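Local coordinates for endo-1,4-beta-xylanase from Pseudoalteromonas haloplanktis, a protein that hydrolyses internal beta-1,4 linkages of xylan, as a cold-adapted endo-xylanase of glycoside hydrolase family 8, in two crystal structures: PDB 2B4F (chain A, 1.95 Å), residues S246-L251 and Y329-A334; PDB 1XWQ (chain B, 1.88 Å), residues S246-L251 and Y329-A334. Both blocks share one frame: the second was fitted to the first on N, CA, C and O of the twelve residues, RMSD 0.06 Å. Numbering follows each deposited sequence.

Structure 1 (2B4F); sequences SPHWNL and YSYGGA. It carries 1 engineered substitution outside these segments. With XYP (beta-D-xylopyranose), chain C; XYP (beta-D-xylopyranose), chain D; XYP (beta-D-xylopyranose), chain E.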
loop_
_atom_site.group_PDB
_atom_site.type_symbol
_atom_site.label_atom_id
_atom_site.label_comp_id
_atom_site.label_asym_id
_atom_site.label_seq_id
_atom_site.Cartn_x
_atom_site.Cartn_y
_atom_site.Cartn_z
ATOM N N SER A 246 19.147 -19.460 1.813
ATOM C CA SER A 246 20.328 -18.674 1.519
ATOM C C SER A 246 20.268 -18.205 0.065
ATOM O O SER A 246 19.782 -18.950 -0.770
ATOM C CB SER A 246 21.593 -19.527 1.741
ATOM O OG SER A 246 22.745 -18.721 1.590
ATOM N N PRO A 247 20.735 -17.001 -0.271
ATOM C CA PRO A 247 21.293 -16.011 0.653
ATOM C C PRO A 247 20.338 -14.912 1.186
ATOM O O PRO A 247 20.807 -14.099 1.965
ATOM C CB PRO A 247 22.350 -15.337 -0.234
ATOM C CG PRO A 247 21.703 -15.329 -1.606
ATOM C CD PRO A 247 20.820 -16.537 -1.666
ATOM N N HIS A 248 19.075 -14.859 0.766
ATOM C CA HIS A 248 18.187 -13.748 1.157
ATOM C C HIS A 248 17.411 -14.031 2.426
ATOM O O HIS A 248 16.867 -13.115 3.050
ATOM C CB HIS A 248 17.235 -13.396 0.005
ATOM C CG HIS A 248 17.951 -12.893 -1.210
ATOM N ND1 HIS A 248 18.525 -11.642 -1.264
ATOM C CD2 HIS A 248 18.217 -13.479 -2.401
ATOM C CE1 HIS A 248 19.098 -11.471 -2.444
ATOM N NE2 HIS A 248 18.932 -12.574 -3.154
ATOM N N TRP A 249 17.349 -15.306 2.799
ATOM C CA TRP A 249 16.802 -15.740 4.084
ATOM C C TRP A 249 15.356 -15.274 4.344
ATOM O O TRP A 249 15.020 -14.784 5.423
ATOM C CB TRP A 249 17.759 -15.332 5.208
ATOM C CG TRP A 249 18.984 -16.173 5.145
ATOM C CD1 TRP A 249 20.226 -15.786 4.753
ATOM C CD2 TRP A 249 19.069 -17.583 5.417
ATOM N NE1 TRP A 249 21.089 -16.860 4.786
ATOM C CE2 TRP A 249 20.405 -17.977 5.183
ATOM C CE3 TRP A 249 18.155 -18.546 5.849
ATOM C CZ2 TRP A 249 20.855 -19.301 5.377
ATOM C CZ3 TRP A 249 18.600 -19.880 6.024
ATOM C CH2 TRP A 249 19.941 -20.232 5.796
ATOM N N ASN A 250 14.529 -15.454 3.319
ATOM C CA ASN A 250 13.081 -15.487 3.416
ATOM C C ASN A 250 12.374 -14.134 3.541
ATOM O O ASN A 250 11.190 -14.092 3.805
ATOM C CB ASN A 250 12.681 -16.462 4.530
ATOM C CG ASN A 250 13.396 -17.798 4.378
ATOM O OD1 ASN A 250 13.238 -18.451 3.355
ATOM N ND2 ASN A 250 14.229 -18.172 5.357
ATOM N N LEU A 251 13.093 -13.043 3.316
ATOM C CA LEU A 251 12.469 -11.728 3.271
ATOM C C LEU A 251 12.529 -11.219 1.842
ATOM O O LEU A 251 13.571 -11.330 1.185
ATOM C CB LEU A 251 13.174 -10.741 4.196
ATOM C CG LEU A 251 12.994 -10.965 5.695
ATOM C CD1 LEU A 251 13.779 -9.904 6.462
ATOM C CD2 LEU A 251 11.510 -10.995 6.098
ATOM N N TYR A 329 17.010 -5.395 6.630
ATOM C CA TYR A 329 17.875 -6.571 6.537
ATOM C C TYR A 329 18.415 -6.654 5.126
ATOM O O TYR A 329 17.732 -6.247 4.169
ATOM C CB TYR A 329 17.120 -7.844 6.918
ATOM C CG TYR A 329 16.838 -7.947 8.402
ATOM C CD1 TYR A 329 15.653 -7.466 8.931
ATOM C CD2 TYR A 329 17.778 -8.500 9.279
ATOM C CE1 TYR A 329 15.392 -7.535 10.282
ATOM C CE2 TYR A 329 17.525 -8.581 10.640
ATOM C CZ TYR A 329 16.331 -8.071 11.138
ATOM O OH TYR A 329 16.036 -8.111 12.472
ATOM N N SER A 330 19.650 -7.158 5.005
ATOM C CA SER A 330 20.256 -7.472 3.713
ATOM C C SER A 330 20.942 -8.835 3.813
ATOM O O SER A 330 21.807 -9.048 4.673
ATOM C CB SER A 330 21.285 -6.418 3.329
ATOM O OG SER A 330 21.794 -6.664 2.031
ATOM N N TYR A 331 20.541 -9.748 2.940
ATOM C CA TYR A 331 21.050 -11.112 2.930
ATOM C C TYR A 331 20.931 -11.785 4.321
ATOM O O TYR A 331 21.828 -12.535 4.745
ATOM C CB TYR A 331 22.513 -11.115 2.468
ATOM C CG TYR A 331 22.780 -10.751 1.037
ATOM C CD1 TYR A 331 22.206 -11.476 -0.001
ATOM C CD2 TYR A 331 23.681 -9.719 0.709
ATOM C CE1 TYR A 331 22.481 -11.173 -1.310
ATOM C CE2 TYR A 331 23.956 -9.405 -0.611
ATOM C CZ TYR A 331 23.358 -10.149 -1.609
ATOM O OH TYR A 331 23.631 -9.890 -2.912
ATOM N N GLY A 332 19.827 -11.510 5.021
ATOM C CA GLY A 332 19.614 -11.999 6.381
ATOM C C GLY A 332 20.335 -11.286 7.526
ATOM O O GLY A 332 20.176 -11.656 8.692
ATOM N N GLY A 333 21.108 -10.253 7.214
ATOM C CA GLY A 333 21.869 -9.535 8.212
ATOM C C GLY A 333 21.295 -8.160 8.525
ATOM O O GLY A 333 20.988 -7.385 7.622
ATOM N N ALA A 334 21.190 -7.863 9.817
ATOM C CA ALA A 334 20.661 -6.599 10.305
ATOM C C ALA A 334 21.577 -5.456 9.897
ATOM O O ALA A 334 22.813 -5.567 9.963
ATOM C CB ALA A 334 20.516 -6.657 11.835
HETATM C C1 XYP C . 21.576 -16.624 8.526
HETATM C C2 XYP C . 21.738 -15.133 8.631
HETATM C C3 XYP C . 22.631 -14.622 7.519
HETATM C C4 XYP C . 23.971 -15.366 7.543
HETATM C C5 XYP C . 23.704 -16.868 7.483
HETATM O O2 XYP C . 20.486 -14.474 8.566
HETATM O O3 XYP C . 22.826 -13.247 7.707
HETATM O O4 XYP C . 24.795 -14.939 6.469
HETATM O O5 XYP C . 22.783 -17.265 8.487
HETATM C C1 XYP D . 17.252 -19.030 10.156
HETATM C C2 XYP D . 18.483 -19.906 10.215
HETATM C C3 XYP D . 19.718 -19.030 10.365
HETATM C C4 XYP D . 19.763 -17.949 9.291
HETATM C C5 XYP D . 18.412 -17.235 9.220
HETATM O O2 XYP D . 18.392 -20.746 11.346
HETATM O O3 XYP D . 20.932 -19.758 10.334
HETATM O O4 XYP D . 20.793 -17.048 9.653
HETATM O O5 XYP D . 17.322 -18.128 9.138
HETATM C C1 XYP E . 12.079 -20.113 9.744
HETATM C C2 XYP E . 12.679 -18.898 9.052
HETATM C C3 XYP E . 14.170 -19.087 8.834
HETATM C C4 XYP E . 14.855 -19.486 10.151
HETATM C C5 XYP E . 14.078 -20.599 10.858
HETATM O O2 XYP E . 12.018 -18.679 7.824
HETATM O O3 XYP E . 14.750 -17.908 8.313
HETATM O O4 XYP E . 16.130 -19.854 9.963
HETATM O O5 XYP E . 12.686 -20.367 10.929
HETATM O O HOH W 1 18.351 -9.725 0.805
HETATM O O HOH W 2 17.351 -10.032 4.430
#
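His248 and Tyr331 lie side by side and point the same way, rings tilted by 26° but slid until they barely overlap; His248 CE1 is 3.6 Å from Tyr331 CE1. The contact joins the loop after helix 219-243 to the type I' turn Ser330-Gly333, within the glycan pocket. Pro247 O meets the Tyr331 ring's edge in plane. Water 1, in the imidazole plane 2.8 Å from His248 ND1, accepts from Tyr331 N; water 2 accepts from Gly332 N and donates weakly to His248 O. With CG anti to its carbonyl carbon (chi1 -71°), Trp249 brings CD1 3.6 Å from Tyr331 O, near the indole plane. Gly332 has positive phi, and a CB there would clash with Trp249 CD1. Xyloses C and D cover one indole face; Ser246 N lies over the other. Gly332 O accepts from O2 of xylose C. Asn250 ND2 donates to O3 of xylose E at 3.0 Å, its OD1 held by Gly245 N and Lys308 NZ. Leu251 CD1 packs against CB (4.0 Å) and ring of Tyr329.

Structure 2 (1XWQ); sequences SPHWNL and YSYGGA. It carries 1 engineered substitution outside these segments.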
loop_
_atom_site.group_PDB
_atom_site.type_symbol
_atom_site.label_atom_id
_atom_site.label_comp_id
_atom_site.label_asym_id
_atom_site.label_seq_id
_atom_site.Cartn_x
_atom_site.Cartn_y
_atom_site.Cartn_z
ATOM N N SER B 246 19.209 -19.415 1.852
ATOM C CA SER B 246 20.389 -18.642 1.480
ATOM C C SER B 246 20.266 -18.191 0.020
ATOM O O SER B 246 19.780 -18.961 -0.809
ATOM C CB SER B 246 21.649 -19.498 1.671
ATOM O OG SER B 246 22.807 -18.710 1.499
ATOM N N PRO B 247 20.698 -16.969 -0.313
ATOM C CA PRO B 247 21.266 -16.008 0.637
ATOM C C PRO B 247 20.316 -14.927 1.184
ATOM O O PRO B 247 20.761 -14.152 2.030
ATOM C CB PRO B 247 22.362 -15.348 -0.201
ATOM C CG PRO B 247 21.789 -15.335 -1.601
ATOM C CD PRO B 247 20.765 -16.454 -1.695
ATOM N N HIS B 248 19.064 -14.859 0.730
ATOM C CA HIS B 248 18.179 -13.762 1.150
ATOM C C HIS B 248 17.400 -14.031 2.445
ATOM O O HIS B 248 16.839 -13.112 3.052
ATOM C CB HIS B 248 17.255 -13.349 0.004
ATOM C CG HIS B 248 17.998 -12.916 -1.221
ATOM N ND1 HIS B 248 18.668 -11.713 -1.296
ATOM C CD2 HIS B 248 18.216 -13.543 -2.402
ATOM C CE1 HIS B 248 19.249 -11.609 -2.479
ATOM N NE2 HIS B 248 18.989 -12.705 -3.168
ATOM N N TRP B 249 17.386 -15.296 2.856
ATOM C CA TRP B 249 16.819 -15.731 4.130
ATOM C C TRP B 249 15.376 -15.277 4.366
ATOM O O TRP B 249 15.039 -14.776 5.430
ATOM C CB TRP B 249 17.767 -15.401 5.303
ATOM C CG TRP B 249 19.024 -16.214 5.223
ATOM C CD1 TRP B 249 20.290 -15.758 4.939
ATOM C CD2 TRP B 249 19.139 -17.635 5.378
ATOM N NE1 TRP B 249 21.179 -16.809 4.921
ATOM C CE2 TRP B 249 20.501 -17.972 5.189
ATOM C CE3 TRP B 249 18.225 -18.664 5.663
ATOM C CZ2 TRP B 249 20.972 -19.287 5.287
ATOM C CZ3 TRP B 249 18.694 -19.974 5.750
ATOM C CH2 TRP B 249 20.055 -20.271 5.563
ATOM N N ASN B 250 14.553 -15.447 3.325
ATOM C CA ASN B 250 13.083 -15.471 3.417
ATOM C C ASN B 250 12.367 -14.127 3.530
ATOM O O ASN B 250 11.161 -14.094 3.790
ATOM C CB ASN B 250 12.608 -16.438 4.519
ATOM C CG ASN B 250 13.280 -17.799 4.430
ATOM O OD1 ASN B 250 13.235 -18.450 3.392
ATOM N ND2 ASN B 250 13.918 -18.221 5.514
ATOM N N LEU B 251 13.106 -13.036 3.341
ATOM C CA LEU B 251 12.528 -11.699 3.290
ATOM C C LEU B 251 12.566 -11.166 1.860
ATOM O O LEU B 251 13.596 -11.285 1.180
ATOM C CB LEU B 251 13.277 -10.738 4.227
ATOM C CG LEU B 251 13.068 -10.903 5.738
ATOM C CD1 LEU B 251 13.843 -9.825 6.496
ATOM C CD2 LEU B 251 11.578 -10.853 6.110
ATOM N N TYR B 329 17.019 -5.381 6.606
ATOM C CA TYR B 329 17.877 -6.560 6.531
ATOM C C TYR B 329 18.423 -6.680 5.123
ATOM O O TYR B 329 17.768 -6.278 4.160
ATOM C CB TYR B 329 17.104 -7.826 6.930
ATOM C CG TYR B 329 16.874 -7.898 8.420
ATOM C CD1 TYR B 329 15.734 -7.329 8.995
ATOM C CD2 TYR B 329 17.814 -8.497 9.264
ATOM C CE1 TYR B 329 15.527 -7.366 10.376
ATOM C CE2 TYR B 329 17.615 -8.544 10.647
ATOM C CZ TYR B 329 16.477 -7.971 11.195
ATOM O OH TYR B 329 16.274 -8.008 12.560
ATOM N N SER B 330 19.639 -7.206 5.010
ATOM C CA SER B 330 20.230 -7.500 3.710
ATOM C C SER B 330 20.936 -8.843 3.810
ATOM O O SER B 330 21.803 -9.026 4.664
ATOM C CB SER B 330 21.221 -6.409 3.308
ATOM O OG SER B 330 21.787 -6.682 2.040
ATOM N N TYR B 331 20.562 -9.778 2.940
ATOM C CA TYR B 331 21.073 -11.151 2.991
ATOM C C TYR B 331 20.946 -11.760 4.400
ATOM O O TYR B 331 21.862 -12.446 4.884
ATOM C CB TYR B 331 22.536 -11.213 2.531
ATOM C CG TYR B 331 22.808 -10.794 1.093
ATOM C CD1 TYR B 331 22.259 -11.490 0.017
ATOM C CD2 TYR B 331 23.651 -9.711 0.817
ATOM C CE1 TYR B 331 22.533 -11.109 -1.304
ATOM C CE2 TYR B 331 23.929 -9.320 -0.491
ATOM C CZ TYR B 331 23.367 -10.026 -1.542
ATOM O OH TYR B 331 23.648 -9.651 -2.834
ATOM N N GLY B 332 19.820 -11.487 5.059
ATOM C CA GLY B 332 19.559 -12.009 6.388
ATOM C C GLY B 332 20.317 -11.315 7.507
ATOM O O GLY B 332 20.211 -11.727 8.663
ATOM N N GLY B 333 21.058 -10.258 7.168
ATOM C CA GLY B 333 21.851 -9.524 8.137
ATOM C C GLY B 333 21.265 -8.173 8.496
ATOM O O GLY B 333 20.889 -7.394 7.618
ATOM N N ALA B 334 21.191 -7.894 9.794
ATOM C CA ALA B 334 20.673 -6.622 10.284
ATOM C C ALA B 334 21.572 -5.471 9.847
ATOM O O ALA B 334 22.800 -5.568 9.920
ATOM C CB ALA B 334 20.532 -6.652 11.808
HETATM O O HOH W 3 18.465 -9.659 0.784
HETATM O O HOH W 4 17.461 -9.994 4.394
#
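The rings of His248 and Tyr331 run alongside each other in the same direction, with planes 25° apart and so displaced that little overlap remains; the closest atoms are His248 CE1 and Tyr331 CE1, at 3.5 Å. Pro247 O reaches the edge of the Tyr331 ring in its plane. In the plane of the imidazole, water 3 sits 2.9 Å from His248 ND1 and accepts a hydrogen bond from Tyr331 N. Water 4 bridges the next pair, accepting from Gly332 N and donating weakly to His248 O. Trp249, its CG anti to the carbonyl carbon (chi1 -67°), presents CD1 to Tyr331 O at 3.7 Å, near the indole plane. In the type I' turn Ser330-Gly333, Gly332 has positive phi, and a CB on it would clash with Trp249 CD1. Ser246 N stands over the centre of one indole face. The Asn250 amide is fixed through OD1, which accepts from Gly245 N and Lys308 NZ. Leu251 CD1 packs against the CB (3.8 Å) and ring of Tyr329.

How the two compare
The CA atoms coincide within the error, and His248(A), Trp249(A), Asn250(A), Leu251(A), Tyr329(A) and Tyr331(A) lie where their counterparts in B do; the two bridging waters also keep their places. What differs is the sugar: three linked xylose units, part of a larger molecule, are modelled in structure 1, and no ligand is modelled there in structure 2. Xyloses C and D lie over one indole face of Trp249(A), with xylose C against NE1 and xylose D 3.4 Å from CE3 through its O5; Trp249(B) lacks these sugars over its face yet holds the same position. Xylose C also brings its O2 to Gly332(A) O, a 2.8 Å hydrogen bond that Gly332(B) O does not have, and it touches Tyr331(A) and Gly333(A). The side chains round the sugar thus lie in the same places with and without it modelled here. Further along the chain, Asn250(A) ND2 donates to O3 of xylose E, and this bond too is missing for Asn250(B).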